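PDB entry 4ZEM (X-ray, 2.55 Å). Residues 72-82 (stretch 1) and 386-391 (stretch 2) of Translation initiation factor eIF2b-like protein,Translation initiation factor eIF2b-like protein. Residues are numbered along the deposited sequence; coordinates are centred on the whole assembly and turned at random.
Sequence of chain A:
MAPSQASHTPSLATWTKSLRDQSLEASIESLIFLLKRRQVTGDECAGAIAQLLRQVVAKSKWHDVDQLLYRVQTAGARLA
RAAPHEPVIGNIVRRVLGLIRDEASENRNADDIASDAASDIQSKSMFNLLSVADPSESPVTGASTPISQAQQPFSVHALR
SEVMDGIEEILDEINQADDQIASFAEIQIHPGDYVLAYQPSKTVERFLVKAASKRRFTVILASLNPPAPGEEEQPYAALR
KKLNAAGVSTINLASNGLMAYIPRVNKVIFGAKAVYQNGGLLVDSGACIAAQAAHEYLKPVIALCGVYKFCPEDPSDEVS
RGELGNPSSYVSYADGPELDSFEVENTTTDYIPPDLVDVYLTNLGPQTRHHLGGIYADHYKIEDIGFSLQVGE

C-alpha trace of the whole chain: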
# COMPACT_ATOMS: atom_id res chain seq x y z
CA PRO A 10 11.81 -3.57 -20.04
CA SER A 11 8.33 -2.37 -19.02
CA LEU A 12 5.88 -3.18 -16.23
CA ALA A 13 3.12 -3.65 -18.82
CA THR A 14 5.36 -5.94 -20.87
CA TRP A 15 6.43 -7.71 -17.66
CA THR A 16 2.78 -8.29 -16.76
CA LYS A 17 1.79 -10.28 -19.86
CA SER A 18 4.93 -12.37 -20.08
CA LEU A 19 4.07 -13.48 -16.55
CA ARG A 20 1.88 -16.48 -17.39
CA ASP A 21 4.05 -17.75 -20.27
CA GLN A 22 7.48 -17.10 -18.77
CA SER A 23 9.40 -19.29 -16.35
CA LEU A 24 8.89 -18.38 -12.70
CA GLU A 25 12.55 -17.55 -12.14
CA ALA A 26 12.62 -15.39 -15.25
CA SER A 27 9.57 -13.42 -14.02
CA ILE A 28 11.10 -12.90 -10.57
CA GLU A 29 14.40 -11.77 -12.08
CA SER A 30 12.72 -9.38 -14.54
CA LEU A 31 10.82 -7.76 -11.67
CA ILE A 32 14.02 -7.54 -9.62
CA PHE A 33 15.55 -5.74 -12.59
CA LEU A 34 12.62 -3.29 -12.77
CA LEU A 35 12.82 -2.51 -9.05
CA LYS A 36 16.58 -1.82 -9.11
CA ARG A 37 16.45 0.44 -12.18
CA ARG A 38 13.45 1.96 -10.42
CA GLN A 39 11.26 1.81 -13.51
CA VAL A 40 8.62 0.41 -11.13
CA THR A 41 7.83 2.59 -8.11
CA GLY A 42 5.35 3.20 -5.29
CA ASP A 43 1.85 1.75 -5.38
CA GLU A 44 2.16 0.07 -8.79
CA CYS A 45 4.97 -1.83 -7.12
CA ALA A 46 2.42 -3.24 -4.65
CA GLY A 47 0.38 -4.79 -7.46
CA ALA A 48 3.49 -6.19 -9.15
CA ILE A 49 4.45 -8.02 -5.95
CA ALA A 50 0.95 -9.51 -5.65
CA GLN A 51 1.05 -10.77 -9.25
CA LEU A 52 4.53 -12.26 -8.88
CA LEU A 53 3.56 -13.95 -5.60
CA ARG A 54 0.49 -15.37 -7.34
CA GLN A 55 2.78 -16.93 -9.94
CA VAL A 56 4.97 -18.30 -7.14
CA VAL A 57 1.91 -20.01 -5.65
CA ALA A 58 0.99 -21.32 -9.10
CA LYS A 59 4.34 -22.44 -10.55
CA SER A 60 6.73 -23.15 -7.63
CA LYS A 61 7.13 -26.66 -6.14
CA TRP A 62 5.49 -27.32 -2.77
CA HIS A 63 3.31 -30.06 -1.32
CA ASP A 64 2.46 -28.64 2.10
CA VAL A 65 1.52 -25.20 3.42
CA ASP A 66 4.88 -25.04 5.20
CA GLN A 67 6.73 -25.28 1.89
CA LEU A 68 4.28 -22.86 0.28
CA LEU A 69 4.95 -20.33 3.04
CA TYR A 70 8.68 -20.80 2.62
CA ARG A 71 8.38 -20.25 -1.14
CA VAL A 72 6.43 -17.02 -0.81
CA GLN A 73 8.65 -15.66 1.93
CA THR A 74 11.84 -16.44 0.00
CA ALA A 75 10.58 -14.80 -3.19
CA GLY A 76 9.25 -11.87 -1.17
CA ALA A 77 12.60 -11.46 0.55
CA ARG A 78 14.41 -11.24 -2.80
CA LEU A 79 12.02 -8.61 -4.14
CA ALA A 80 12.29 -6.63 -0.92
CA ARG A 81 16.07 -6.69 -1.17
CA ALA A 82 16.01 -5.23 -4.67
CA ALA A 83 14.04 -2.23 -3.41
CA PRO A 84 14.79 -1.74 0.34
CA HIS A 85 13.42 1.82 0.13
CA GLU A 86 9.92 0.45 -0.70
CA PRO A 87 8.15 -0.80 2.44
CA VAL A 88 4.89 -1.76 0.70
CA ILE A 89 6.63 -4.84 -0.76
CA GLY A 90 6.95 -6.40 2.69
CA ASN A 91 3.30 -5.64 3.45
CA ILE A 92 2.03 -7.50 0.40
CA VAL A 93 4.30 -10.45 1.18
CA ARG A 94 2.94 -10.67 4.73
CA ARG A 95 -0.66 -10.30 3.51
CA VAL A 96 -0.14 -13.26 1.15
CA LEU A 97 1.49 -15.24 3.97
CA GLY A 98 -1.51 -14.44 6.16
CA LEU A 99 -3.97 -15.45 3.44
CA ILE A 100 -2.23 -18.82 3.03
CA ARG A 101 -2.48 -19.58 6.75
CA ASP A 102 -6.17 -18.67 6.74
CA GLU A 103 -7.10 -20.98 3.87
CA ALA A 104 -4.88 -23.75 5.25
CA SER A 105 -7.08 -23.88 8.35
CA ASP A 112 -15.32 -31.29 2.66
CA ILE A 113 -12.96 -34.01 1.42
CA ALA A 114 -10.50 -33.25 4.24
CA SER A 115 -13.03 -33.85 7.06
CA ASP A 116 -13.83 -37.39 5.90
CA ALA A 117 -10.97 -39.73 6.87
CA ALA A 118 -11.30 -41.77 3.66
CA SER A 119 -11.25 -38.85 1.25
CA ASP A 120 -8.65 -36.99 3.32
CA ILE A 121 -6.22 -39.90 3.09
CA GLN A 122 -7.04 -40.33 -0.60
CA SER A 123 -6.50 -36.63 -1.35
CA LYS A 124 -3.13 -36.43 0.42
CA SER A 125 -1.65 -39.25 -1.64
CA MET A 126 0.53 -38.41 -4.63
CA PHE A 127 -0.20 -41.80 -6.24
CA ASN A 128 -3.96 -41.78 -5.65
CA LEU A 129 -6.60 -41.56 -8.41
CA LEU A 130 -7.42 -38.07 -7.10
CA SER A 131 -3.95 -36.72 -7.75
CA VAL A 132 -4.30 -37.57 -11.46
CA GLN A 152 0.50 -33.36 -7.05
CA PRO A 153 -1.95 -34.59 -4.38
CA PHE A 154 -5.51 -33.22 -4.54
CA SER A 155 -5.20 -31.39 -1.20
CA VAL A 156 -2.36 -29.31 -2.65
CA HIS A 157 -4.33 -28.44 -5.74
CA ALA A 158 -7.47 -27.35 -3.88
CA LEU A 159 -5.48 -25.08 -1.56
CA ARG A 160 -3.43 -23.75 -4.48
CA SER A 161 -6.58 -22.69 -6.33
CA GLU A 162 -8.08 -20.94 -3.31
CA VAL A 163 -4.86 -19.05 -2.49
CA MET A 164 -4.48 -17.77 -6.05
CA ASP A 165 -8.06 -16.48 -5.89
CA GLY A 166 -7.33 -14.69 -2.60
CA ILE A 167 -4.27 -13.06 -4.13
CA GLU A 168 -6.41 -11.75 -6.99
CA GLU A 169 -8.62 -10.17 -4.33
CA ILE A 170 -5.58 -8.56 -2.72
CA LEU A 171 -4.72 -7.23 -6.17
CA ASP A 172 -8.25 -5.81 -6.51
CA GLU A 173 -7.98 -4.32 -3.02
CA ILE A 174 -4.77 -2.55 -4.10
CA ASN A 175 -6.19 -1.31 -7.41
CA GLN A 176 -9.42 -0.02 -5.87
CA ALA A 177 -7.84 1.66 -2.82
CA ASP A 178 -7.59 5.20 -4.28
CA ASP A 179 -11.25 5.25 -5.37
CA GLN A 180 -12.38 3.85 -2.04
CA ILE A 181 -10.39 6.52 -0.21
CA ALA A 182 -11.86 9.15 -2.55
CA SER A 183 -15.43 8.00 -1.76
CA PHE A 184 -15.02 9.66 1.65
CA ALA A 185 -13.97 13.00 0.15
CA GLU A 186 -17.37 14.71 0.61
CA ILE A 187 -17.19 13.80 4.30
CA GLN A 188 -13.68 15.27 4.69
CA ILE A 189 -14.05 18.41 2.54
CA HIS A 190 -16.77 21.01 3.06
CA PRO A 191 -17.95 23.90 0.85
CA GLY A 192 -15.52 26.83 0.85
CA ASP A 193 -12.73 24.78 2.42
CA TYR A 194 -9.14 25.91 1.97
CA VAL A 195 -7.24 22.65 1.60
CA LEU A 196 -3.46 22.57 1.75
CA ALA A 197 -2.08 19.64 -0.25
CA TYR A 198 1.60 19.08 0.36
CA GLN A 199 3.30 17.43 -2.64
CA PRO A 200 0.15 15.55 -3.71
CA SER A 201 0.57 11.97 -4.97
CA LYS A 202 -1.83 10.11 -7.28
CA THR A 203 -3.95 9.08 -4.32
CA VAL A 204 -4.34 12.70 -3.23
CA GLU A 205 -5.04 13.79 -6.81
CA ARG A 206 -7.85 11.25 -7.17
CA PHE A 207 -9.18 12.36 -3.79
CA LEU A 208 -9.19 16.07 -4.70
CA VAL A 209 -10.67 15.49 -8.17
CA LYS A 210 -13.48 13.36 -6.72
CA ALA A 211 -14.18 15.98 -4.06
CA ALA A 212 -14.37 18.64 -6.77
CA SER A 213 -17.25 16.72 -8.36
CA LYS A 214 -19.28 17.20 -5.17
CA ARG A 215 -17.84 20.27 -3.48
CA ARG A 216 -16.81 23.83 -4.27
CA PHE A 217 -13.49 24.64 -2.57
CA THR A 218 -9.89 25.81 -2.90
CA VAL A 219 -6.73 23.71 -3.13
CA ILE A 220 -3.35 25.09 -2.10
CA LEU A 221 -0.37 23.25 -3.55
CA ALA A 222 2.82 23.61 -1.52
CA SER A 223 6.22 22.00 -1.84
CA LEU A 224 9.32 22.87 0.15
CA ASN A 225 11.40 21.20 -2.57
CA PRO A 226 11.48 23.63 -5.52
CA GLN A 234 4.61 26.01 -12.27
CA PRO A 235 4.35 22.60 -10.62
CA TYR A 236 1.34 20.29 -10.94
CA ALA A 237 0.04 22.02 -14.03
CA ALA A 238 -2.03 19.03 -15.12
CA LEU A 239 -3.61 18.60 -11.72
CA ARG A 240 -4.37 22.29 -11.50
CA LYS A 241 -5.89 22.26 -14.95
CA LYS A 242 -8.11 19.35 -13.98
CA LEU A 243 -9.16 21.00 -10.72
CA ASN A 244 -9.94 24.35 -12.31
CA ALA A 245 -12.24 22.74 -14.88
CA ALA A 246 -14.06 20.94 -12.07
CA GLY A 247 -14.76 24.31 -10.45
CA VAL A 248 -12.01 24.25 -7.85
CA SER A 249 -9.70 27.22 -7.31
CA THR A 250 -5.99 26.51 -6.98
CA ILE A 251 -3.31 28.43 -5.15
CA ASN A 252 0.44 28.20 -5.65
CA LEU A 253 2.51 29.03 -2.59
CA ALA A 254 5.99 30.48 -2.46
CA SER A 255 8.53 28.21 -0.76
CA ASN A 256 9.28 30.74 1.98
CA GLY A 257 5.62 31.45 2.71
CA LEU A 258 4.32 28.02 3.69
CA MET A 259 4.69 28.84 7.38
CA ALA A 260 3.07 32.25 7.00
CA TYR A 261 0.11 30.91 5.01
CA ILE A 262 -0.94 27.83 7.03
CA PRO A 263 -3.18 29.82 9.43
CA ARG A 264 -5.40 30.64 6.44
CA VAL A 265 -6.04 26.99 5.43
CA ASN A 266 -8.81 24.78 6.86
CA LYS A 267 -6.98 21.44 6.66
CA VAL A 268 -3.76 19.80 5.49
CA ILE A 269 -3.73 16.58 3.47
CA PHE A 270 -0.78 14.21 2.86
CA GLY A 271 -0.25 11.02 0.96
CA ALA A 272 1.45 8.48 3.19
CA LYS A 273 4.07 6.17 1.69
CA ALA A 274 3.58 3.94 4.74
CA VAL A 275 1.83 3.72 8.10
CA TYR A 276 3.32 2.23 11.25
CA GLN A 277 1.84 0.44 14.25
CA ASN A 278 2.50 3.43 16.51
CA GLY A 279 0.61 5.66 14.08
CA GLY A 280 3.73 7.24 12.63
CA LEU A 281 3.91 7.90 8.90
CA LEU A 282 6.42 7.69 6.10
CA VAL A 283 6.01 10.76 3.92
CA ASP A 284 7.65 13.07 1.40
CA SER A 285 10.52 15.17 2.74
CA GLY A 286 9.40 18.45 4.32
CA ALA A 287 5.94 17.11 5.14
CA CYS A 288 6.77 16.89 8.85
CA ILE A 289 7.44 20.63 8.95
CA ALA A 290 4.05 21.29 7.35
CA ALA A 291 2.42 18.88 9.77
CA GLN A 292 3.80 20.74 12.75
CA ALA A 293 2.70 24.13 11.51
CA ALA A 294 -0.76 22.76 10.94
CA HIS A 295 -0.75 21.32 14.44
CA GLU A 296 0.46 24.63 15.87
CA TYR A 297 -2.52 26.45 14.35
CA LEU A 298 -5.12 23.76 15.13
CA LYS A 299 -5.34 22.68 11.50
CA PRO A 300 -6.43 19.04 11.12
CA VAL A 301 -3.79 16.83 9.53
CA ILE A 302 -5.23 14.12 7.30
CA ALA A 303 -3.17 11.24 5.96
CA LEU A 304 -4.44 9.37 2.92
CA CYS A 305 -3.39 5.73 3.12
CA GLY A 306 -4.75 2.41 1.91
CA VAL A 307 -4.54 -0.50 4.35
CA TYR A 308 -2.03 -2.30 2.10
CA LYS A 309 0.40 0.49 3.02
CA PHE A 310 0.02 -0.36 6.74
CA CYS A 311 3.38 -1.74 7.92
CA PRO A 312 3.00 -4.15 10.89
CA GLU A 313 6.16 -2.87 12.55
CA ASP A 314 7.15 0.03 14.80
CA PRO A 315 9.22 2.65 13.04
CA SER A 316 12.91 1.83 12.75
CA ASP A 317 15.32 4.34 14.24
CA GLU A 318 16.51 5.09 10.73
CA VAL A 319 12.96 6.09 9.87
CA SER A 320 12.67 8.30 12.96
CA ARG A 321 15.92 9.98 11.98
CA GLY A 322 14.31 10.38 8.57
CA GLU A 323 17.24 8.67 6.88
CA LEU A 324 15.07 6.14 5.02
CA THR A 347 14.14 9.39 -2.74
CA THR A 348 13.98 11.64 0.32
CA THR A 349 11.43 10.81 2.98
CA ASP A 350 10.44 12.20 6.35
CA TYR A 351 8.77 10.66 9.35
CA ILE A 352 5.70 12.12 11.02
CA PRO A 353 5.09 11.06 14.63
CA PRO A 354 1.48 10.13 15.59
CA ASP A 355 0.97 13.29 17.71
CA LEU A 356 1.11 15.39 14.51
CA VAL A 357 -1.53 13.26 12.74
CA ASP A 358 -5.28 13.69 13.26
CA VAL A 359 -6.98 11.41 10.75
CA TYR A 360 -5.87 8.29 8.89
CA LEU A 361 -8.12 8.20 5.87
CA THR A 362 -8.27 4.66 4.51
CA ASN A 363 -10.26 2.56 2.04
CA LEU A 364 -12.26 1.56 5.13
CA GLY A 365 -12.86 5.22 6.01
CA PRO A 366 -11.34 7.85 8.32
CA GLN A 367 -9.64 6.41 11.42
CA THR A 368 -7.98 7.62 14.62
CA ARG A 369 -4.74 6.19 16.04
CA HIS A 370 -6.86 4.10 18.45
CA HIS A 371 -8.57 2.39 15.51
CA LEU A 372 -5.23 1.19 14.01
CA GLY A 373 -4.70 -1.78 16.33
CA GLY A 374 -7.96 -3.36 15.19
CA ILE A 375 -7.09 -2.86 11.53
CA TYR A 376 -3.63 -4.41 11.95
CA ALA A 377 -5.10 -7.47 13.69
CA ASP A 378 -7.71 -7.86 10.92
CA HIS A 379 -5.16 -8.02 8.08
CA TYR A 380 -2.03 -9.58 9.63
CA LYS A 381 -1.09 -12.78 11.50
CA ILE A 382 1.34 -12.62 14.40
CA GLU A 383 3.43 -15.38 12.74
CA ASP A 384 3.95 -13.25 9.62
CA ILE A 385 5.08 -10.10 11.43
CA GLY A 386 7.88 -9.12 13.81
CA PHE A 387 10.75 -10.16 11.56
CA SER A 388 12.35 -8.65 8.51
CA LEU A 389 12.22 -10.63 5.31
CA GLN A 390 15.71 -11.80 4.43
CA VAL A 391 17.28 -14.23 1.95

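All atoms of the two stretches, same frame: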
# COMPACT_ATOMS: atom_id res chain seq x y z
N VAL A 72 6.90 -18.39 -0.74
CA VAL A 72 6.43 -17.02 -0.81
C VAL A 72 7.35 -16.07 -0.06
O VAL A 72 7.67 -14.98 -0.54
CB VAL A 72 4.99 -16.90 -0.27
CG1 VAL A 72 4.58 -15.44 -0.17
CG2 VAL A 72 4.04 -17.67 -1.18
N GLN A 73 7.79 -16.50 1.12
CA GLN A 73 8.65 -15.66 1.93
C GLN A 73 10.01 -15.46 1.28
O GLN A 73 10.56 -14.36 1.29
CB GLN A 73 8.82 -16.26 3.32
CG GLN A 73 10.10 -15.84 4.00
CD GLN A 73 10.09 -16.09 5.48
OE1 GLN A 73 9.10 -16.56 6.05
NE2 GLN A 73 11.19 -15.75 6.14
N THR A 74 10.56 -16.53 0.70
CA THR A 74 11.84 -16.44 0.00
C THR A 74 11.79 -15.52 -1.21
O THR A 74 12.69 -14.71 -1.43
CB THR A 74 12.33 -17.83 -0.44
OG1 THR A 74 12.32 -18.72 0.68
CG2 THR A 74 13.73 -17.73 -1.00
N ALA A 75 10.74 -15.66 -2.03
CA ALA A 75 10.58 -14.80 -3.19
C ALA A 75 10.35 -13.36 -2.76
O ALA A 75 10.89 -12.43 -3.35
CB ALA A 75 9.44 -15.29 -4.07
N GLY A 76 9.54 -13.19 -1.71
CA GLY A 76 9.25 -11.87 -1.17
C GLY A 76 10.49 -11.19 -0.65
O GLY A 76 10.67 -9.98 -0.81
N ALA A 77 11.36 -11.97 -0.01
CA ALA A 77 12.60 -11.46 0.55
C ALA A 77 13.52 -10.91 -0.53
O ALA A 77 14.17 -9.88 -0.35
CB ALA A 77 13.30 -12.55 1.34
N ARG A 78 13.58 -11.62 -1.66
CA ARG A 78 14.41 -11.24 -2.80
C ARG A 78 13.94 -9.92 -3.41
O ARG A 78 14.74 -9.04 -3.73
CB ARG A 78 14.37 -12.34 -3.85
CG ARG A 78 15.08 -13.60 -3.44
CD ARG A 78 15.07 -14.66 -4.53
NE ARG A 78 15.67 -14.22 -5.78
CZ ARG A 78 15.62 -14.93 -6.91
NH1 ARG A 78 16.19 -14.48 -8.02
NH2 ARG A 78 14.98 -16.10 -6.92
N LEU A 79 12.63 -9.81 -3.59
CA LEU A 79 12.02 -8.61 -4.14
C LEU A 79 12.24 -7.43 -3.21
O LEU A 79 12.52 -6.33 -3.65
CB LEU A 79 10.53 -8.84 -4.36
CG LEU A 79 10.21 -9.93 -5.37
CD1 LEU A 79 8.73 -10.28 -5.34
CD2 LEU A 79 10.64 -9.52 -6.76
N ALA A 80 12.11 -7.67 -1.91
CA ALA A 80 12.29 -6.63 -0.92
C ALA A 80 13.71 -6.12 -0.95
O ALA A 80 13.95 -4.92 -0.80
CB ALA A 80 11.96 -7.16 0.47
N ARG A 81 14.65 -7.03 -1.13
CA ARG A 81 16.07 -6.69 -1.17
C ARG A 81 16.40 -5.78 -2.34
O ARG A 81 17.22 -4.87 -2.21
CB ARG A 81 16.91 -7.96 -1.22
CG ARG A 81 18.35 -7.77 -0.75
CD ARG A 81 19.11 -9.09 -0.78
NE ARG A 81 19.07 -9.72 -2.10
CZ ARG A 81 19.64 -10.88 -2.38
NH1 ARG A 81 19.55 -11.38 -3.61
NH2 ARG A 81 20.29 -11.55 -1.44
N ALA A 82 15.78 -6.03 -3.48
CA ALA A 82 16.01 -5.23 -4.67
C ALA A 82 15.61 -3.78 -4.41
O ALA A 82 16.30 -2.86 -4.85
CB ALA A 82 15.23 -5.79 -5.84
N GLY A 386 6.89 -9.15 12.75
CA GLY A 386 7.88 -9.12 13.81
C GLY A 386 9.26 -9.57 13.39
O GLY A 386 10.15 -9.77 14.22
N PHE A 387 9.46 -9.75 12.09
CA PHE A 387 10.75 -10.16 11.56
C PHE A 387 10.92 -9.51 10.21
O PHE A 387 9.94 -9.31 9.48
CB PHE A 387 10.86 -11.69 11.46
CG PHE A 387 9.93 -12.30 10.45
CD1 PHE A 387 8.63 -12.64 10.81
CD2 PHE A 387 10.34 -12.52 9.15
CE1 PHE A 387 7.76 -13.19 9.90
CE2 PHE A 387 9.47 -13.08 8.22
CZ PHE A 387 8.17 -13.41 8.60
N SER A 388 12.15 -9.22 9.83
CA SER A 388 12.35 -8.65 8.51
C SER A 388 12.64 -9.76 7.53
O SER A 388 13.34 -10.72 7.85
CB SER A 388 13.49 -7.63 8.50
OG SER A 388 14.73 -8.26 8.77
N LEU A 389 12.04 -9.64 6.35
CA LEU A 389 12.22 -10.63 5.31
C LEU A 389 13.69 -10.61 4.97
O LEU A 389 14.26 -9.54 4.88
CB LEU A 389 11.38 -10.28 4.09
CG LEU A 389 9.88 -10.24 4.37
CD1 LEU A 389 9.11 -9.66 3.19
CD2 LEU A 389 9.38 -11.63 4.72
N GLN A 390 14.32 -11.78 4.86
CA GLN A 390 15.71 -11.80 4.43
C GLN A 390 16.12 -13.12 3.78
O GLN A 390 15.77 -14.20 4.26
CB GLN A 390 16.63 -11.47 5.60
CG GLN A 390 17.64 -10.39 5.22
CD GLN A 390 18.39 -9.85 6.41
OE1 GLN A 390 18.11 -10.20 7.54
NE2 GLN A 390 19.36 -8.98 6.14
N VAL A 391 16.85 -13.04 2.67
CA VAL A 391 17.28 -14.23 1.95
C VAL A 391 18.57 -14.77 2.57
O VAL A 391 19.36 -14.02 3.13
CB VAL A 391 17.54 -13.95 0.46
CG1 VAL A 391 17.90 -15.25 -0.26
CG2 VAL A 391 16.34 -13.31 -0.18

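What holds the extended segment 386-391 against the helix 72-82? Apolar packing does, since no hydrogen bond crosses between the two stretches. The helix spends its backbone groups on itself, as in Ala77 N to Gln73 O at 2.8 Å and Arg81 N to Ala77 O at 3.0 Å, and offers its partner a side. The backbones come nearest at Ala77 and Leu389, whose CA atoms lie 4.8 Å apart. So close an approach suits the single methyl of Ala77, which points toward the segment: its CB lies 4.0 Å from Leu389 CB, 3.7 Å from Gln390 N and 3.5 Å from Val391 CG2.

How does Leu389 use its branched side chain? Its CA-to-CB bond points toward the helix, and the side chain adopts the m,t conformation, with chi1 at -61° and chi2 at 170°, a staggered combination common for leucine. The two methyls then reach different neighbours: Leu389 CD1 comes within 4.3 Å of Gly76 O, and Leu389 CD2 lies 4.3 Å from Gln73 CG. Meanwhile Leu389 CB rests 3.9 Å from Ala77 CA, so the side chain is packed against the helix from its root. At Gly76 an ideal CB would be 4.1 Å from Leu389 CD1, but the tighter crowding would come from within the helix, at 3.1 Å from Val72 O.

Why does Val391 bury more surface than any other residue here? With chi1 at -176° (t), it directs CG2 at the helix, where this methyl lies 3.5 Å from both Ala77 CB and Arg78 CG and 4.1 Å from Thr74 O. The contact with Arg78 involves the aliphatic part of that side chain; its NH1 and NH2 are hydrogen-bonded elsewhere in the structure. Arg81, with chi1 and chi2 both t and chi3 p, brings NH2 to 4.1 Å from Val391 CB, an oblique van der Waals approach. Gln390 behaves differently: its CA-to-CB bond points away from the helix, and its chi1 of -130° falls between the staggered wells.

What do Gln73 and Phe387 add at the other end? Gln73 leaves the helix sideways, but chi1 and chi2 are both t, at 155° and 163°, and this extension carries its end nearer the segment. There Gln73 NE2 lies 3.8 Å from Phe387 CE2, meeting the ring obliquely. Phe387 points toward the helix, with chi1 at 66° (p) and chi2 at -87°. Both residues also touch a crystal neighbour, so their conformations need not reflect this contact alone.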